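Local coordinates for protein Medium/long-chain acyl-CoA thioesterase YigI (Shewanella oneidensis, PDB 3E8P) that probably hydrolyses medium- and long-chain fatty acyl-CoA thioesters to the free fatty acid and CoA, as a hotdog-fold thioesterase, at residues Val23-Asp28 and Asp40-Tyr44; Phe33-Leu39 and Thr75-Val79; His64-Leu68 and Arg119-Gly123; Arg138-Met144 and Gly157-Val163. All coordinates share one frame; numbering follows the deposited sequence.

Contact 1. Residues Val23-Asp28 and Asp40-Tyr44; sequences VAEVFD and DIKRY
Asp28 and Ile41 make the one hydrogen bond of this contact. The backbone N of Ile41 donates its N-H to Asp28 OD1 over 3.1 Å, fairly straight at 160°, and reaches that oxygen on its anti side, 26° out of the carboxylate plane. Asp28 can offer the oxygen because its CG stands anti to the backbone N (chi1 -172°), which swings the carboxylate off helix 14-29 toward the strand. Asp40 OD2 lies 4.0 Å from Asp28 OD1, and the two acids probably raise each other's pKa somewhat.

The rest is apolar. Ile41 pushes CD1 against the helix, 3.6 Å from Phe27 CB, while its CG2 branch rests 4.1 Å from Ala24 CB. Farther along, the Tyr44 ring lies obliquely to two helix residues, with CD2 3.9 Å from Ala24 CB and CE2 4.0 Å from Val23 CG1; its hydroxyl is bonded to Leu83 O on helix 70-90.

Without the carboxylate, as with an alanine here, the Ile41 N-H would probably lose this acceptor and the strand its polar tie to the helix. Helix 14-29 thus packs on an outermost strand of the sheet through Ile41 and the Tyr44 ring set against Val23, Ala24 and Phe27, with a single polar tie at Asp28.

Contact 2. Residues Phe33-Leu39 and Thr75-Val79; sequences FHNLLGL and TVLDV
Thr75 meets Phe33 with both branches of its side chain, and Val79, one turn on, takes His34 and Leu39. From CB of Thr75 the chain forks. The methyl CG2, anti to the backbone N (chi1 -65° for OG1), lies 3.7 Å from Phe33 CE2 and runs tip to tip into Leu37 CD2 at 4.0 Å. The hydroxyl OG1 sits in the plane of the Phe33 ring, at its edge, 3.7 Å from CE2, and is hydrogen-bonded to Gly71 O one turn back in its own helix. Within its own segment Phe33 carries Leu37 CD1 over one face.

Helix 70-90 is the long central helix of the hotdog fold, the one the sheet wraps around, and the short helix 32-37 packs beside it at a subunit interface: His34 NE2 is hydrogen-bonded to His69 of the second subunit, and His34 ND1 to Phe27 O. That imidazole is therefore held at both nitrogens while Val79 CG2 lies 3.7 Å from His34 NE2, oblique to the ring. Where the helix ends, His34 O takes both Gly38 N and Leu39 N, and Leu39 slides along Val79 in the opposite direction, its CD1 4.0 Å from Val79 CG2 and 4.4 Å from Val76 CG2.

Contact 3. Residues His64-Leu68 and Arg119-Gly123; sequences HQQIL and RPGRG
Leu68 and Gly121 hold the close-packed side of this contact. The backbone N of Leu68 donates to Gly121 O over 2.8 Å at 161°, arriving 17° off the carbonyl plane, and the same oxygen takes a CA-H...O contact from Ile67 CA at 3.3 Å. Gly121 is the centre of an inverse gamma turn, closed by the bond from Arg122 N to Pro120 O, and the turn presents its carbonyl to segment 64-68. A CB on Gly121 would lie about 3.1 Å from Leu68 CB, a tight fit. Beside it Ile67 uses its CG2 methyl, placed anti to the carbonyl carbon while CG1 takes the crowded position (chi1 60°), to touch Pro120 CB at 3.7 Å and Arg122 CG at 3.9 Å.

Toward solvent the grip slackens. Arg122 stretches out from CG to NE, and Ile67 CG2 lies over one face of its guanidinium, offset toward the rim. Arg122 NE makes a weak, bent bond to Gln65 O, 3.4 Å long. One water bridges the segments on this side, donating to Gln66 O and accepting from Gly123 N.

The pairing links the short strand 67-68, which leads into helix 70-90, to the loop joining strands 109-117 and 125-134. Around it, Leu68 packs on Met55 and Leu59, Ile67 pairs through its backbone with Gly61, and Arg122 O takes a hydrogen bond from Asn148 ND2 at the end of strand 139-148.

Contact 4. Residues Arg138-Met144 and Gly157-Val163; sequences RVSVCRM and GTGTYMV
Ser140 and Tyr161 pair through two backbone hydrogen bonds, Tyr161 N to Ser140 O being the shortest across the segments at 2.6 Å and nearly straight at 179°. They belong to the antiparallel beta hairpin of strands 139-148 and 153-162, part of the sheet of the hotdog fold. Cys142 with Gly159 and Met144 with Gly157 are hydrogen-bonded pairs too, and Val163 N continues the series to Arg138 O. Between these pairs CA-H...O contacts fill in, as from Thr158 CA to Cys142 O at 3.1 Å.

On one face Val139, Val141, Arg143, Thr158, Thr160 and Met162 (a selenomethionine, as is Met144) form a row bound for the subunit interfaces. Val139 CG1 crosses Thr160 CG2 at 3.7 Å, and Thr160 OG1 is hydrogen-bonded to Asp112 of the fourth subunit. The guanidinium of Arg143 makes a cation-pi contact with Phe156 of the third subunit.

The other face looks onto helix 70-90, where Asp78 OD2 is hydrogen-bonded to Tyr161 OH. Here Cys142 SG makes an oblique sulfur-aromatic contact, 5.3 Å from the Tyr161 ring centroid. Bent at chi2 and chi3, Met144 brings its CE past Gly159, which has no side chain, 3.5 Å from Gly159 N, to the edge of that ring, where Met144 CE lies 3.4 Å from Tyr161 OH.

How the contacts relate
Helix 70-90 joins most of this together. Contact 2 lies on it directly, and contact 4 meets it where Asp78 OD2 comes within 2.9 Å of Tyr161 OH, a probable hydrogen bond, though the two centres are about 18 Å apart. Segment 33-39 of contact 2 runs straight on into segment 40-44 of contact 1, and the two contacts touch through Phe27 O and His34 ND1, 2.8 Å apart. Contacts 1 and 4 reach the same sheet on opposite sides of the chain's centre. Contact 3 stands apart, its nearest atoms about 6 Å from contact 2, yet strand 67-68 leads straight into helix 70-90. No ligand is bound at these contacts, so the coordinates do not place the active site.

Contact 1. Residues Val23-Asp28 and Asp40-Tyr44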
# COMPACT_ATOMS: atom_id res chain seq x y z
N VAL A 23 -20.50 8.53 19.12
CA VAL A 23 -19.34 8.63 18.25
C VAL A 23 -19.62 9.46 17.00
O VAL A 23 -18.78 10.25 16.57
CB VAL A 23 -18.85 7.23 17.80
CG1 VAL A 23 -17.68 7.37 16.85
CG2 VAL A 23 -18.45 6.41 19.01
N ALA A 24 -20.81 9.29 16.43
CA ALA A 24 -21.21 10.05 15.24
C ALA A 24 -21.22 11.54 15.54
O ALA A 24 -20.82 12.35 14.71
CB ALA A 24 -22.58 9.59 14.76
N GLU A 25 -21.68 11.89 16.74
CA GLU A 25 -21.77 13.29 17.17
C GLU A 25 -20.39 13.93 17.30
O GLU A 25 -20.18 15.06 16.86
CB GLU A 25 -22.48 13.37 18.53
CG GLU A 25 -23.61 14.39 18.59
CD GLU A 25 -23.16 15.84 18.44
OE1 GLU A 25 -22.87 16.27 17.30
OE2 GLU A 25 -23.09 16.55 19.47
N VAL A 26 -19.45 13.21 17.90
CA VAL A 26 -18.10 13.73 18.07
C VAL A 26 -17.45 14.03 16.72
O VAL A 26 -16.89 15.11 16.52
CB VAL A 26 -17.20 12.76 18.86
CG1 VAL A 26 -15.82 13.36 19.03
CG2 VAL A 26 -17.81 12.45 20.22
N PHE A 27 -17.51 13.08 15.80
CA PHE A 27 -16.90 13.26 14.48
C PHE A 27 -17.58 14.31 13.62
O PHE A 27 -16.92 14.96 12.81
CB PHE A 27 -16.87 11.94 13.71
CG PHE A 27 -15.74 11.03 14.11
CD1 PHE A 27 -15.68 10.49 15.40
CD2 PHE A 27 -14.74 10.70 13.20
CE1 PHE A 27 -14.65 9.63 15.77
CE2 PHE A 27 -13.70 9.84 13.56
CZ PHE A 27 -13.65 9.31 14.85
N ASP A 28 -18.88 14.49 13.79
CA ASP A 28 -19.62 15.47 12.99
C ASP A 28 -19.50 16.92 13.45
O ASP A 28 -19.61 17.84 12.64
CB ASP A 28 -21.10 15.08 12.90
CG ASP A 28 -21.87 15.96 11.93
OD1 ASP A 28 -21.66 15.84 10.70
OD2 ASP A 28 -22.69 16.79 12.39
N ASP A 40 -19.15 15.70 6.88
CA ASP A 40 -20.35 15.30 7.62
C ASP A 40 -20.61 13.80 7.72
O ASP A 40 -20.41 13.05 6.76
CB ASP A 40 -21.59 15.92 6.98
CG ASP A 40 -21.55 17.43 6.95
OD1 ASP A 40 -22.49 18.02 6.37
OD2 ASP A 40 -20.61 18.02 7.50
N ILE A 41 -21.07 13.36 8.89
CA ILE A 41 -21.41 11.96 9.09
C ILE A 41 -22.92 11.88 8.83
O ILE A 41 -23.73 12.09 9.72
CB ILE A 41 -21.08 11.47 10.53
CG1 ILE A 41 -19.57 11.39 10.73
CG2 ILE A 41 -21.67 10.09 10.76
CD1 ILE A 41 -18.89 12.72 10.81
N LYS A 42 -23.27 11.60 7.58
CA LYS A 42 -24.66 11.52 7.15
C LYS A 42 -25.45 10.48 7.93
O LYS A 42 -26.55 10.75 8.40
CB LYS A 42 -24.73 11.23 5.65
CG LYS A 42 -26.08 11.53 5.02
CD LYS A 42 -26.06 11.26 3.51
CE LYS A 42 -27.40 11.60 2.87
NZ LYS A 42 -27.45 11.23 1.43
N ARG A 43 -24.89 9.28 8.06
CA ARG A 43 -25.53 8.19 8.79
C ARG A 43 -24.46 7.28 9.38
O ARG A 43 -23.41 7.10 8.78
CB ARG A 43 -26.44 7.38 7.86
CG ARG A 43 -27.76 8.06 7.54
CD ARG A 43 -28.58 7.24 6.56
NE ARG A 43 -28.11 7.37 5.18
CZ ARG A 43 -28.19 8.49 4.47
NH1 ARG A 43 -28.73 9.59 4.99
NH2 ARG A 43 -27.76 8.51 3.22
N TYR A 44 -24.74 6.72 10.55
CA TYR A 44 -23.79 5.84 11.22
C TYR A 44 -24.50 4.84 12.12
O TYR A 44 -25.01 5.20 13.18
CB TYR A 44 -22.78 6.68 12.02
CG TYR A 44 -21.61 5.90 12.58
CD1 TYR A 44 -20.88 5.04 11.78
CD2 TYR A 44 -21.21 6.05 13.90
CE1 TYR A 44 -19.77 4.35 12.27
CE2 TYR A 44 -20.11 5.38 14.41
CZ TYR A 44 -19.39 4.53 13.59
OH TYR A 44 -18.28 3.85 14.07

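Contact 2. Residues Phe33-Leu39 and Thr75-Val79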
# COMPACT_ATOMS: atom_id res chain seq x y z
N PHE A 33 -10.69 19.62 12.43
CA PHE A 33 -10.37 19.47 11.01
C PHE A 33 -11.58 19.12 10.14
O PHE A 33 -11.60 19.46 8.97
CB PHE A 33 -9.27 18.42 10.79
CG PHE A 33 -8.67 18.46 9.40
CD1 PHE A 33 -8.17 19.65 8.87
CD2 PHE A 33 -8.60 17.30 8.61
CE1 PHE A 33 -7.62 19.71 7.58
CE2 PHE A 33 -8.05 17.34 7.32
CZ PHE A 33 -7.56 18.55 6.81
N HIS A 34 -12.57 18.44 10.71
CA HIS A 34 -13.78 18.09 9.95
C HIS A 34 -14.62 19.35 9.78
O HIS A 34 -15.28 19.52 8.76
CB HIS A 34 -14.60 17.02 10.67
CG HIS A 34 -13.89 15.70 10.81
ND1 HIS A 34 -14.40 14.65 11.55
CD2 HIS A 34 -12.69 15.29 10.34
CE1 HIS A 34 -13.54 13.65 11.53
NE2 HIS A 34 -12.50 14.01 10.81
N ASN A 35 -14.58 20.22 10.79
CA ASN A 35 -15.34 21.46 10.74
C ASN A 35 -14.68 22.44 9.78
O ASN A 35 -15.35 23.30 9.21
CB ASN A 35 -15.47 22.06 12.15
CG ASN A 35 -16.33 21.19 13.07
OD1 ASN A 35 -17.34 20.64 12.65
ND2 ASN A 35 -15.93 21.09 14.34
N LEU A 36 -13.38 22.31 9.58
CA LEU A 36 -12.67 23.19 8.66
C LEU A 36 -12.99 22.80 7.22
O LEU A 36 -13.13 23.65 6.35
CB LEU A 36 -11.16 23.11 8.88
CG LEU A 36 -10.31 23.97 7.94
CD1 LEU A 36 -10.43 25.45 8.32
CD2 LEU A 36 -8.86 23.53 8.04
N LEU A 37 -13.11 21.50 6.97
CA LEU A 37 -13.41 20.99 5.64
C LEU A 37 -14.90 20.93 5.35
O LEU A 37 -15.32 21.11 4.21
CB LEU A 37 -12.79 19.60 5.44
CG LEU A 37 -11.35 19.53 4.91
CD1 LEU A 37 -10.43 20.34 5.80
CD2 LEU A 37 -10.88 18.07 4.84
N GLY A 38 -15.69 20.67 6.39
CA GLY A 38 -17.13 20.56 6.23
C GLY A 38 -17.54 19.10 6.08
O GLY A 38 -18.56 18.78 5.47
N LEU A 39 -16.72 18.21 6.62
CA LEU A 39 -16.97 16.78 6.55
C LEU A 39 -18.16 16.41 7.45
O LEU A 39 -18.19 16.76 8.62
CB LEU A 39 -15.70 16.03 6.96
CG LEU A 39 -15.60 14.51 6.87
CD1 LEU A 39 -14.14 14.10 6.82
CD2 LEU A 39 -16.29 13.89 8.07
N THR A 75 -8.45 12.26 3.19
CA THR A 75 -9.01 12.55 4.51
C THR A 75 -10.34 11.83 4.70
O THR A 75 -10.56 11.17 5.73
CB THR A 75 -9.22 14.09 4.71
OG1 THR A 75 -7.95 14.75 4.69
CG2 THR A 75 -9.89 14.38 6.05
N VAL A 76 -11.21 11.93 3.71
CA VAL A 76 -12.52 11.28 3.77
C VAL A 76 -12.41 9.75 3.84
O VAL A 76 -13.07 9.10 4.64
CB VAL A 76 -13.40 11.65 2.55
CG1 VAL A 76 -14.75 10.92 2.63
CG2 VAL A 76 -13.61 13.15 2.51
N LEU A 77 -11.57 9.18 2.99
CA LEU A 77 -11.41 7.73 2.97
C LEU A 77 -10.90 7.19 4.30
O LEU A 77 -11.33 6.13 4.75
CB LEU A 77 -10.46 7.32 1.84
CG LEU A 77 -10.99 7.51 0.42
CD1 LEU A 77 -9.86 7.35 -0.59
CD2 LEU A 77 -12.08 6.51 0.14
N ASP A 78 -9.98 7.92 4.95
CA ASP A 78 -9.42 7.49 6.24
C ASP A 78 -10.47 7.52 7.35
O ASP A 78 -10.57 6.59 8.16
CB ASP A 78 -8.24 8.38 6.65
CG ASP A 78 -7.50 7.82 7.87
OD1 ASP A 78 -6.83 8.60 8.58
OD2 ASP A 78 -7.58 6.60 8.12
N VAL A 79 -11.26 8.59 7.37
CA VAL A 79 -12.32 8.75 8.36
C VAL A 79 -13.40 7.68 8.17
O VAL A 79 -13.91 7.11 9.14
CB VAL A 79 -12.96 10.15 8.26
CG1 VAL A 79 -14.13 10.26 9.24
CG2 VAL A 79 -11.90 11.22 8.53

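Contact 3. Residues His64-Leu68 and Arg119-Gly123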
# COMPACT_ATOMS: atom_id res chain seq x y z
N HIS A 64 -7.94 25.08 -12.70
CA HIS A 64 -8.44 24.88 -14.06
C HIS A 64 -9.43 23.72 -14.18
O HIS A 64 -10.53 23.88 -14.70
CB HIS A 64 -7.26 24.66 -15.02
CG HIS A 64 -7.67 24.51 -16.46
ND1 HIS A 64 -8.41 23.44 -16.92
CD2 HIS A 64 -7.44 25.29 -17.54
CE1 HIS A 64 -8.61 23.57 -18.22
NE2 HIS A 64 -8.03 24.68 -18.62
N GLN A 65 -9.03 22.55 -13.69
CA GLN A 65 -9.88 21.35 -13.77
C GLN A 65 -11.00 21.33 -12.73
O GLN A 65 -11.90 20.50 -12.81
CB GLN A 65 -9.02 20.09 -13.59
CG GLN A 65 -7.85 19.95 -14.56
CD GLN A 65 -8.29 19.62 -15.98
OE1 GLN A 65 -7.46 19.51 -16.88
NE2 GLN A 65 -9.59 19.46 -16.18
N GLN A 66 -10.94 22.23 -11.75
CA GLN A 66 -11.95 22.28 -10.70
C GLN A 66 -12.09 20.91 -10.04
O GLN A 66 -13.20 20.41 -9.84
CB GLN A 66 -13.30 22.74 -11.25
CG GLN A 66 -13.40 24.25 -11.49
CD GLN A 66 -13.36 25.05 -10.19
OE1 GLN A 66 -14.30 25.04 -9.41
NE2 GLN A 66 -12.25 25.75 -9.97
N ILE A 67 -10.97 20.29 -9.71
CA ILE A 67 -11.02 18.99 -9.06
C ILE A 67 -10.69 19.10 -7.57
O ILE A 67 -9.99 20.01 -7.13
CB ILE A 67 -10.04 17.98 -9.71
CG1 ILE A 67 -8.62 18.49 -9.63
CG2 ILE A 67 -10.39 17.79 -11.17
CD1 ILE A 67 -7.61 17.49 -10.10
N LEU A 68 -11.25 18.18 -6.81
CA LEU A 68 -11.04 18.12 -5.38
C LEU A 68 -9.56 17.81 -5.13
O LEU A 68 -8.94 17.07 -5.90
CB LEU A 68 -11.93 17.01 -4.81
CG LEU A 68 -12.19 16.91 -3.31
CD1 LEU A 68 -12.99 18.12 -2.83
CD2 LEU A 68 -12.96 15.62 -3.04
N ARG A 119 -9.80 8.59 -10.95
CA ARG A 119 -10.03 9.65 -11.94
C ARG A 119 -10.28 10.98 -11.22
O ARG A 119 -10.60 10.99 -10.04
CB ARG A 119 -11.23 9.28 -12.82
CG ARG A 119 -12.51 8.94 -12.05
CD ARG A 119 -13.59 8.46 -12.99
NE ARG A 119 -13.20 7.21 -13.63
CZ ARG A 119 -13.40 6.00 -13.11
NH1 ARG A 119 -14.00 5.87 -11.93
NH2 ARG A 119 -12.99 4.92 -13.76
N PRO A 120 -10.13 12.11 -11.94
CA PRO A 120 -10.32 13.45 -11.38
C PRO A 120 -11.52 13.63 -10.46
O PRO A 120 -12.64 13.22 -10.78
CB PRO A 120 -10.41 14.34 -12.62
CG PRO A 120 -9.52 13.62 -13.59
CD PRO A 120 -9.97 12.18 -13.40
N GLY A 121 -11.28 14.29 -9.33
CA GLY A 121 -12.33 14.53 -8.36
C GLY A 121 -13.28 15.66 -8.72
O GLY A 121 -13.20 16.73 -8.14
N ARG A 122 -14.15 15.43 -9.69
CA ARG A 122 -15.13 16.45 -10.07
C ARG A 122 -16.45 16.07 -9.42
O ARG A 122 -16.72 14.89 -9.22
CB ARG A 122 -15.30 16.52 -11.59
CG ARG A 122 -14.02 16.83 -12.34
CD ARG A 122 -14.29 17.36 -13.74
NE ARG A 122 -13.04 17.70 -14.43
CZ ARG A 122 -12.18 16.82 -14.92
NH1 ARG A 122 -12.42 15.51 -14.81
NH2 ARG A 122 -11.06 17.23 -15.51
N GLY A 123 -17.26 17.06 -9.07
CA GLY A 123 -18.54 16.79 -8.43
C GLY A 123 -19.01 17.90 -7.51
O GLY A 123 -18.24 18.79 -7.15
O HOH W 1 -15.94 19.85 -9.66

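Contact 4. Residues Arg138-Met144 and Gly157-Val163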
# COMPACT_ATOMS: atom_id res chain seq x y z
N ARG A 138 -8.08 -6.54 17.83
CA ARG A 138 -7.07 -5.50 18.02
C ARG A 138 -6.71 -4.78 16.72
O ARG A 138 -6.32 -3.62 16.75
CB ARG A 138 -5.80 -6.07 18.68
CG ARG A 138 -4.99 -7.04 17.85
CD ARG A 138 -5.66 -8.40 17.71
NE ARG A 138 -6.46 -8.50 16.50
CZ ARG A 138 -6.97 -9.63 16.04
NH1 ARG A 138 -6.77 -10.77 16.71
NH2 ARG A 138 -7.68 -9.64 14.92
N VAL A 139 -6.87 -5.46 15.59
CA VAL A 139 -6.57 -4.87 14.28
C VAL A 139 -7.62 -5.26 13.24
O VAL A 139 -7.97 -6.44 13.13
CB VAL A 139 -5.19 -5.32 13.75
CG1 VAL A 139 -4.96 -4.77 12.36
CG2 VAL A 139 -4.10 -4.85 14.68
N SER A 140 -8.12 -4.27 12.50
CA SER A 140 -9.10 -4.49 11.44
C SER A 140 -8.65 -3.84 10.14
O SER A 140 -8.04 -2.76 10.15
CB SER A 140 -10.47 -3.91 11.83
OG SER A 140 -11.03 -4.61 12.91
N VAL A 141 -8.94 -4.50 9.02
CA VAL A 141 -8.60 -3.96 7.71
C VAL A 141 -9.92 -3.62 7.01
O VAL A 141 -10.87 -4.40 7.07
CB VAL A 141 -7.79 -4.96 6.86
CG1 VAL A 141 -7.36 -4.30 5.54
CG2 VAL A 141 -6.56 -5.42 7.63
N CYS A 142 -9.97 -2.47 6.36
CA CYS A 142 -11.17 -2.02 5.67
C CYS A 142 -10.94 -1.51 4.26
O CYS A 142 -9.83 -1.12 3.89
CB CYS A 142 -11.83 -0.88 6.46
SG CYS A 142 -12.18 -1.25 8.18
N ARG A 143 -12.02 -1.52 3.47
CA ARG A 143 -11.98 -0.99 2.11
C ARG A 143 -12.89 0.24 2.11
O ARG A 143 -13.98 0.22 2.68
CB ARG A 143 -12.49 -2.03 1.11
CG ARG A 143 -11.39 -2.91 0.55
CD ARG A 143 -11.86 -3.75 -0.62
NE ARG A 143 -10.72 -4.36 -1.31
CZ ARG A 143 -10.81 -5.18 -2.35
NH1 ARG A 143 -12.00 -5.50 -2.84
NH2 ARG A 143 -9.71 -5.67 -2.91
N MSE A 144 -12.44 1.32 1.48
CA MSE A 144 -13.24 2.53 1.43
C MSE A 144 -13.47 2.93 -0.01
O MSE A 144 -12.73 2.53 -0.90
CB MSE A 144 -12.54 3.68 2.17
CG MSE A 144 -12.25 3.41 3.63
SE MSE A 144 -10.72 2.20 3.88
CE MSE A 144 -9.34 3.51 4.09
N GLY A 157 -10.02 3.10 -1.32
CA GLY A 157 -9.02 3.06 -0.27
C GLY A 157 -9.02 1.71 0.44
O GLY A 157 -9.94 0.90 0.28
N THR A 158 -7.97 1.46 1.20
CA THR A 158 -7.85 0.26 2.01
C THR A 158 -7.09 0.72 3.25
O THR A 158 -6.00 1.29 3.14
CB THR A 158 -7.06 -0.86 1.30
OG1 THR A 158 -7.70 -1.19 0.06
CG2 THR A 158 -6.98 -2.13 2.16
N GLY A 159 -7.67 0.51 4.43
CA GLY A 159 -7.01 0.91 5.65
C GLY A 159 -6.88 -0.16 6.71
O GLY A 159 -7.74 -1.03 6.85
N THR A 160 -5.78 -0.11 7.46
CA THR A 160 -5.53 -1.05 8.54
C THR A 160 -5.67 -0.21 9.80
O THR A 160 -4.97 0.79 9.98
CB THR A 160 -4.12 -1.64 8.44
OG1 THR A 160 -3.99 -2.35 7.20
CG2 THR A 160 -3.88 -2.60 9.57
N TYR A 161 -6.60 -0.60 10.66
CA TYR A 161 -6.87 0.16 11.87
C TYR A 161 -6.65 -0.60 13.17
O TYR A 161 -6.82 -1.82 13.24
CB TYR A 161 -8.30 0.69 11.83
CG TYR A 161 -8.55 1.62 10.68
CD1 TYR A 161 -8.37 2.99 10.82
CD2 TYR A 161 -8.92 1.13 9.42
CE1 TYR A 161 -8.55 3.86 9.74
CE2 TYR A 161 -9.10 1.98 8.35
CZ TYR A 161 -8.91 3.34 8.51
OH TYR A 161 -9.05 4.19 7.43
N MSE A 162 -6.26 0.16 14.19
CA MSE A 162 -6.03 -0.38 15.52
C MSE A 162 -7.38 -0.21 16.24
O MSE A 162 -7.90 0.90 16.31
CB MSE A 162 -4.95 0.44 16.24
CG MSE A 162 -4.49 -0.15 17.56
SE MSE A 162 -3.48 -1.78 17.31
CE MSE A 162 -1.77 -0.99 16.87
N VAL A 163 -7.94 -1.30 16.75
CA VAL A 163 -9.22 -1.23 17.45
C VAL A 163 -9.16 -1.76 18.87
O VAL A 163 -10.17 -1.85 19.57
CB VAL A 163 -10.31 -2.00 16.67
CG1 VAL A 163 -10.61 -1.28 15.35
CG2 VAL A 163 -9.85 -3.42 16.41